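Long-range contact in 432aa long hypothetical deoxyribodipyrimidine photolyase (Sulfolobus tokodaii, PDB 2E0I), which probably repairs ultraviolet-damaged DNA by light-driven splitting of cyclobutane pyrimidine dimers, and binds two FAD molecules, one of them a likely light-harvesting cofactor: residues E48-L59 / V171-S182. Residues are numbered along the deposited sequence; the frame is centred on the assembly and turned at random.
Sequences EFAVSFMINSLL and VDFLLTFKKIES. With FAD (flavin-adenine dinucleotide), chain F.
Asn56 joins Lys178 and Glu181 through the two ends of its amide. Its OD1 accepts from Lys178 NZ at 3.1 Å, the donor tilted 18° from the carbonyl plane, while its ND2 gives an N-H to Glu181 OE1 at 2.8 Å, meeting that oxygen from above the carboxylate plane. Lys178 reaches the amide because CG stands anti to its backbone N (chi1 -167°) and the chain bends at chi3; a salt bridge to Glu181 OE2, whose hydrogen bond is weak, closes the triangle. An amide suits this place because it both donates and accepts, and an alanine here would probably leave the lysine and the carboxylate without their common partner on the helix. One turn earlier, Ser52 is small enough for the loop to come close, and its OG lies 2.8 Å from Ile180 O. Beside it, a water accepts from Lys179 N and donates to Ser52 OG; another links Phe49 O to Ser182 N. Toward the later turns the contact becomes apolar: branched Ile55, Leu58 and Leu59 pack their methyls against Leu174 and Val171. At the other end, Ile180, its CG1 anti to the backbone N (chi1 169°), brings CD1 within 3.8 Å of Phe49 CE1. Segment 171-182, between helices 140-147 and 189-196, thus runs along one side of helix 48-66, whose Val51 and Met54 touch an FAD, while Leu174 and Phe177 lean on strands 28-35 and 73-76 of the parallel sheet.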
loop_
_atom_site.group_PDB
_atom_site.type_symbol
_atom_site.label_atom_id
_atom_site.label_comp_id
_atom_site.label_asym_id
_atom_site.label_seq_id
_atom_site.Cartn_x
_atom_site.Cartn_y
_atom_site.Cartn_z
ATOM N N GLU A 48 -5.949 2.511 10.541
ATOM C CA GLU A 48 -5.370 2.424 11.877
ATOM C C GLU A 48 -4.231 1.414 11.869
ATOM O O GLU A 48 -3.200 1.625 12.505
ATOM C CB GLU A 48 -6.409 2.009 12.921
ATOM C CG GLU A 48 -7.391 3.091 13.338
ATOM C CD GLU A 48 -6.725 4.406 13.743
ATOM O OE1 GLU A 48 -5.635 4.382 14.369
ATOM O OE2 GLU A 48 -7.310 5.478 13.444
ATOM N N PHE A 49 -4.414 0.314 11.150
ATOM C CA PHE A 49 -3.371 -0.698 11.076
ATOM C C PHE A 49 -2.098 -0.141 10.440
ATOM O O PHE A 49 -1.006 -0.347 10.956
ATOM C CB PHE A 49 -3.849 -1.917 10.280
ATOM C CG PHE A 49 -4.886 -2.740 10.981
ATOM C CD1 PHE A 49 -4.693 -3.166 12.285
ATOM C CD2 PHE A 49 -6.047 -3.135 10.316
ATOM C CE1 PHE A 49 -5.637 -3.977 12.915
ATOM C CE2 PHE A 49 -6.999 -3.951 10.944
ATOM C CZ PHE A 49 -6.788 -4.369 12.242
ATOM N N ALA A 50 -2.242 0.553 9.319
ATOM C CA ALA A 50 -1.094 1.139 8.637
ATOM C C ALA A 50 -0.341 2.099 9.551
ATOM O O ALA A 50 0.889 2.107 9.588
ATOM C CB ALA A 50 -1.551 1.880 7.403
ATOM N N VAL A 51 -1.089 2.910 10.289
ATOM C CA VAL A 51 -0.502 3.883 11.188
ATOM C C VAL A 51 0.317 3.219 12.293
ATOM O O VAL A 51 1.426 3.667 12.608
ATOM C CB VAL A 51 -1.599 4.779 11.786
ATOM C CG1 VAL A 51 -1.020 5.711 12.818
ATOM C CG2 VAL A 51 -2.230 5.593 10.678
ATOM N N SER A 52 -0.214 2.151 12.875
ATOM C CA SER A 52 0.498 1.456 13.939
ATOM C C SER A 52 1.812 0.906 13.410
ATOM O O SER A 52 2.858 0.998 14.068
ATOM C CB SER A 52 -0.347 0.312 14.471
ATOM O OG SER A 52 -1.553 0.817 14.986
ATOM N N PHE A 53 1.748 0.329 12.216
ATOM C CA PHE A 53 2.924 -0.222 11.575
ATOM C C PHE A 53 3.968 0.867 11.364
ATOM O O PHE A 53 5.162 0.651 11.597
ATOM C CB PHE A 53 2.546 -0.837 10.237
ATOM C CG PHE A 53 3.664 -1.594 9.585
ATOM C CD1 PHE A 53 4.715 -0.928 8.993
ATOM C CD2 PHE A 53 3.657 -2.986 9.556
ATOM C CE1 PHE A 53 5.740 -1.630 8.379
ATOM C CE2 PHE A 53 4.680 -3.693 8.941
ATOM C CZ PHE A 53 5.722 -3.009 8.353
ATOM N N MET A 54 3.521 2.034 10.917
ATOM C CA MET A 54 4.429 3.149 10.692
ATOM C C MET A 54 5.049 3.608 12.029
ATOM O O MET A 54 6.267 3.776 12.139
ATOM C CB MET A 54 3.661 4.284 10.033
ATOM C CG MET A 54 4.482 5.491 9.718
ATOM S SD MET A 54 3.402 6.768 9.069
ATOM C CE MET A 54 2.836 7.512 10.602
ATOM N N ILE A 55 4.212 3.813 13.043
ATOM C CA ILE A 55 4.698 4.219 14.356
ATOM C C ILE A 55 5.716 3.175 14.882
ATOM O O ILE A 55 6.800 3.521 15.355
ATOM C CB ILE A 55 3.537 4.318 15.376
ATOM C CG1 ILE A 55 2.378 5.145 14.806
ATOM C CG2 ILE A 55 4.039 4.949 16.667
ATOM C CD1 ILE A 55 2.670 6.613 14.707
ATOM N N ASN A 56 5.366 1.895 14.817
ATOM C CA ASN A 56 6.302 0.876 15.275
ATOM C C ASN A 56 7.614 0.959 14.488
ATOM O O ASN A 56 8.702 0.863 15.061
ATOM C CB ASN A 56 5.703 -0.521 15.134
ATOM C CG ASN A 56 4.703 -0.833 16.221
ATOM O OD1 ASN A 56 4.856 -0.389 17.361
ATOM N ND2 ASN A 56 3.678 -1.617 15.885
ATOM N N SER A 57 7.511 1.138 13.175
ATOM C CA SER A 57 8.700 1.245 12.353
ATOM C C SER A 57 9.472 2.498 12.732
ATOM O O SER A 57 10.697 2.505 12.699
ATOM C CB SER A 57 8.315 1.280 10.884
ATOM O OG SER A 57 7.602 0.101 10.541
ATOM N N LEU A 58 8.754 3.559 13.094
ATOM C CA LEU A 58 9.391 4.803 13.518
ATOM C C LEU A 58 10.090 4.596 14.867
ATOM O O LEU A 58 11.145 5.190 15.120
ATOM C CB LEU A 58 8.362 5.938 13.625
ATOM C CG LEU A 58 7.939 6.572 12.295
ATOM C CD1 LEU A 58 6.788 7.541 12.502
ATOM C CD2 LEU A 58 9.141 7.288 11.686
ATOM N N LEU A 59 9.509 3.760 15.729
ATOM C CA LEU A 59 10.125 3.475 17.025
ATOM C C LEU A 59 11.431 2.724 16.798
ATOM O O LEU A 59 12.451 3.049 17.415
ATOM C CB LEU A 59 9.202 2.633 17.915
ATOM C CG LEU A 59 7.951 3.346 18.436
ATOM C CD1 LEU A 59 7.064 2.366 19.164
ATOM C CD2 LEU A 59 8.344 4.497 19.339
ATOM N N VAL A 171 9.940 10.272 19.590
ATOM C CA VAL A 171 8.937 9.288 19.200
ATOM C C VAL A 171 7.816 9.026 20.195
ATOM O O VAL A 171 6.715 8.643 19.794
ATOM C CB VAL A 171 9.593 7.969 18.844
ATOM C CG1 VAL A 171 10.261 8.098 17.508
ATOM C CG2 VAL A 171 10.602 7.592 19.899
ATOM N N ASP A 172 8.092 9.227 21.482
ATOM C CA ASP A 172 7.077 9.033 22.523
ATOM C C ASP A 172 5.764 9.721 22.108
ATOM O O ASP A 172 4.679 9.173 22.264
ATOM C CB ASP A 172 7.556 9.622 23.873
ATOM C CG ASP A 172 8.201 8.568 24.808
ATOM O OD1 ASP A 172 8.622 8.939 25.938
ATOM O OD2 ASP A 172 8.289 7.376 24.425
ATOM N N PHE A 173 5.882 10.932 21.577
ATOM C CA PHE A 173 4.729 11.712 21.140
ATOM C C PHE A 173 3.842 10.968 20.159
ATOM O O PHE A 173 2.623 11.106 20.202
ATOM C CB PHE A 173 5.192 13.021 20.490
ATOM C CG PHE A 173 4.100 13.753 19.762
ATOM C CD1 PHE A 173 3.013 14.284 20.455
ATOM C CD2 PHE A 173 4.130 13.864 18.377
ATOM C CE1 PHE A 173 1.965 14.911 19.772
ATOM C CE2 PHE A 173 3.088 14.488 17.685
ATOM C CZ PHE A 173 2.002 15.012 18.383
ATOM N N LEU A 174 4.458 10.183 19.277
ATOM C CA LEU A 174 3.723 9.439 18.264
ATOM C C LEU A 174 2.815 8.332 18.797
ATOM O O LEU A 174 1.900 7.891 18.090
ATOM C CB LEU A 174 4.694 8.876 17.223
ATOM C CG LEU A 174 5.434 9.942 16.407
ATOM C CD1 LEU A 174 6.477 9.282 15.546
ATOM C CD2 LEU A 174 4.457 10.734 15.557
ATOM N N LEU A 175 3.044 7.899 20.038
ATOM C CA LEU A 175 2.231 6.840 20.630
ATOM C C LEU A 175 0.730 7.171 20.725
ATOM O O LEU A 175 -0.110 6.275 20.850
ATOM C CB LEU A 175 2.774 6.446 22.012
ATOM C CG LEU A 175 3.964 5.476 22.070
ATOM C CD1 LEU A 175 3.900 4.534 20.873
ATOM C CD2 LEU A 175 5.279 6.227 22.046
ATOM N N THR A 176 0.385 8.447 20.651
ATOM C CA THR A 176 -1.019 8.845 20.719
ATOM C C THR A 176 -1.790 8.301 19.540
ATOM O O THR A 176 -2.958 7.938 19.666
ATOM C CB THR A 176 -1.197 10.350 20.642
ATOM O OG1 THR A 176 -0.276 10.989 21.541
ATOM C CG2 THR A 176 -2.631 10.719 20.999
ATOM N N PHE A 177 -1.126 8.272 18.388
ATOM C CA PHE A 177 -1.729 7.824 17.146
ATOM C C PHE A 177 -1.774 6.320 16.965
ATOM O O PHE A 177 -2.495 5.829 16.102
ATOM C CB PHE A 177 -0.993 8.464 15.973
ATOM C CG PHE A 177 -0.986 9.962 16.016
ATOM C CD1 PHE A 177 -2.165 10.684 15.820
ATOM C CD2 PHE A 177 0.191 10.656 16.276
ATOM C CE1 PHE A 177 -2.165 12.077 15.885
ATOM C CE2 PHE A 177 0.201 12.039 16.343
ATOM C CZ PHE A 177 -0.979 12.753 16.147
ATOM N N LYS A 178 -0.999 5.586 17.759
ATOM C CA LYS A 178 -0.994 4.130 17.657
ATOM C C LYS A 178 -2.167 3.666 18.509
ATOM O O LYS A 178 -2.079 3.647 19.741
ATOM C CB LYS A 178 0.322 3.556 18.183
ATOM C CG LYS A 178 0.517 2.093 17.817
ATOM C CD LYS A 178 1.904 1.574 18.145
ATOM C CE LYS A 178 2.064 1.347 19.624
ATOM N NZ LYS A 178 3.320 0.604 19.923
ATOM N N LYS A 179 -3.267 3.308 17.850
ATOM C CA LYS A 179 -4.485 2.896 18.545
ATOM C C LYS A 179 -4.826 1.413 18.494
ATOM O O LYS A 179 -5.381 0.870 19.445
ATOM C CB LYS A 179 -5.680 3.684 18.003
ATOM C CG LYS A 179 -5.546 5.197 18.121
ATOM C CD LYS A 179 -6.763 5.878 17.518
ATOM C CE LYS A 179 -6.570 7.376 17.351
ATOM N NZ LYS A 179 -7.730 7.992 16.631
ATOM N N ILE A 180 -4.516 0.760 17.386
ATOM C CA ILE A 180 -4.824 -0.651 17.241
ATOM C C ILE A 180 -3.841 -1.272 16.275
ATOM O O ILE A 180 -3.791 -0.889 15.111
ATOM C CB ILE A 180 -6.251 -0.831 16.714
ATOM C CG1 ILE A 180 -6.471 -2.283 16.302
ATOM C CG2 ILE A 180 -6.494 0.110 15.550
ATOM C CD1 ILE A 180 -7.842 -2.534 15.683
ATOM N N GLU A 181 -3.067 -2.234 16.765
ATOM C CA GLU A 181 -2.042 -2.908 15.965
ATOM C C GLU A 181 -2.510 -4.193 15.280
ATOM O O GLU A 181 -3.361 -4.909 15.796
ATOM C CB GLU A 181 -0.832 -3.234 16.851
ATOM C CG GLU A 181 -0.196 -2.016 17.521
ATOM C CD GLU A 181 1.109 -2.343 18.244
ATOM O OE1 GLU A 181 1.989 -2.999 17.633
ATOM O OE2 GLU A 181 1.261 -1.932 19.419
ATOM N N SER A 182 -1.955 -4.481 14.110
ATOM C CA SER A 182 -2.302 -5.704 13.402
ATOM C C SER A 182 -1.657 -6.869 14.134
ATOM O O SER A 182 -0.467 -6.837 14.455
ATOM C CB SER A 182 -1.765 -5.690 11.968
ATOM O OG SER A 182 -1.891 -6.974 11.368
HETATM P PA FAD F . -1.385 9.646 2.556
HETATM O O1A FAD F . -1.975 8.501 1.825
HETATM O O2A FAD F . -1.360 9.788 4.027
HETATM O O5B FAD F . -2.579 10.684 2.258
HETATM C C5B FAD F . -2.403 12.084 2.504
HETATM C C4B FAD F . -3.610 12.899 2.032
HETATM O O4B FAD F . -4.106 12.304 0.817
HETATM C C3B FAD F . -4.766 12.827 3.032
HETATM O O3B FAD F . -5.623 13.958 2.855
HETATM C C2B FAD F . -5.467 11.549 2.576
HETATM O O2B FAD F . -6.830 11.577 3.008
HETATM C C1B FAD F . -5.418 11.767 1.064
HETATM N N9A FAD F . -5.640 10.504 0.317
HETATM C C8A FAD F . -4.984 9.360 0.502
HETATM N N7A FAD F . -5.403 8.447 -0.370
HETATM C C5A FAD F . -6.338 9.013 -1.124
HETATM C C6A FAD F . -7.110 8.583 -2.197
HETATM N N6A FAD F . -7.014 7.332 -2.636
HETATM N N1A FAD F . -7.972 9.438 -2.767
HETATM C C2A FAD F . -8.102 10.675 -2.318
HETATM N N3A FAD F . -7.385 11.114 -1.298
HETATM C C4A FAD F . -6.497 10.320 -0.684
HETATM N N1 FAD F . 4.240 10.585 6.471
HETATM C C2 FAD F . 4.696 11.699 7.188
HETATM O O2 FAD F . 5.717 12.284 6.833
HETATM N N3 FAD F . 3.954 12.169 8.278
HETATM C C4 FAD F . 2.758 11.536 8.643
HETATM O O4 FAD F . 2.114 11.949 9.606
HETATM C C4X FAD F . 2.299 10.441 7.917
HETATM N N5 FAD F . 1.070 9.846 8.234
HETATM C C5X FAD F . 0.597 8.759 7.489
HETATM C C6 FAD F . -0.664 8.234 7.756
HETATM C C7 FAD F . -1.186 7.216 6.962
HETATM C C7M FAD F . -2.578 6.661 7.274
HETATM C C8 FAD F . -0.435 6.719 5.900
HETATM C C8M FAD F . -0.979 5.602 5.008
HETATM C C9 FAD F . 0.830 7.240 5.640
HETATM C C9A FAD F . 1.353 8.259 6.431
HETATM N N10 FAD F . 2.604 8.828 6.142
HETATM C C10 FAD F . 3.040 9.963 6.838
HETATM C "C1'" FAD F . 3.442 8.293 5.044
HETATM C "C2'" FAD F . 3.036 8.826 3.670
HETATM O "O2'" FAD F . 2.789 7.727 2.786
HETATM C "C3'" FAD F . 4.130 9.734 3.100
HETATM O "O3'" FAD F . 4.278 10.886 3.936
HETATM C "C4'" FAD F . 3.783 10.178 1.677
HETATM O "O4'" FAD F . 4.917 10.837 1.104
HETATM C "C5'" FAD F . 2.584 11.129 1.678
HETATM O "O5'" FAD F . 1.791 10.975 0.498
HETATM P P FAD F . 0.537 9.964 0.500
HETATM O O1P FAD F . -0.214 10.204 -0.753
HETATM O O2P FAD F . 1.003 8.590 0.793
HETATM O O3P FAD F . -0.328 10.539 1.729
HETATM O O HOH W 1 -3.722 2.804 15.161
HETATM O O HOH W 2 -0.644 -2.839 12.461
#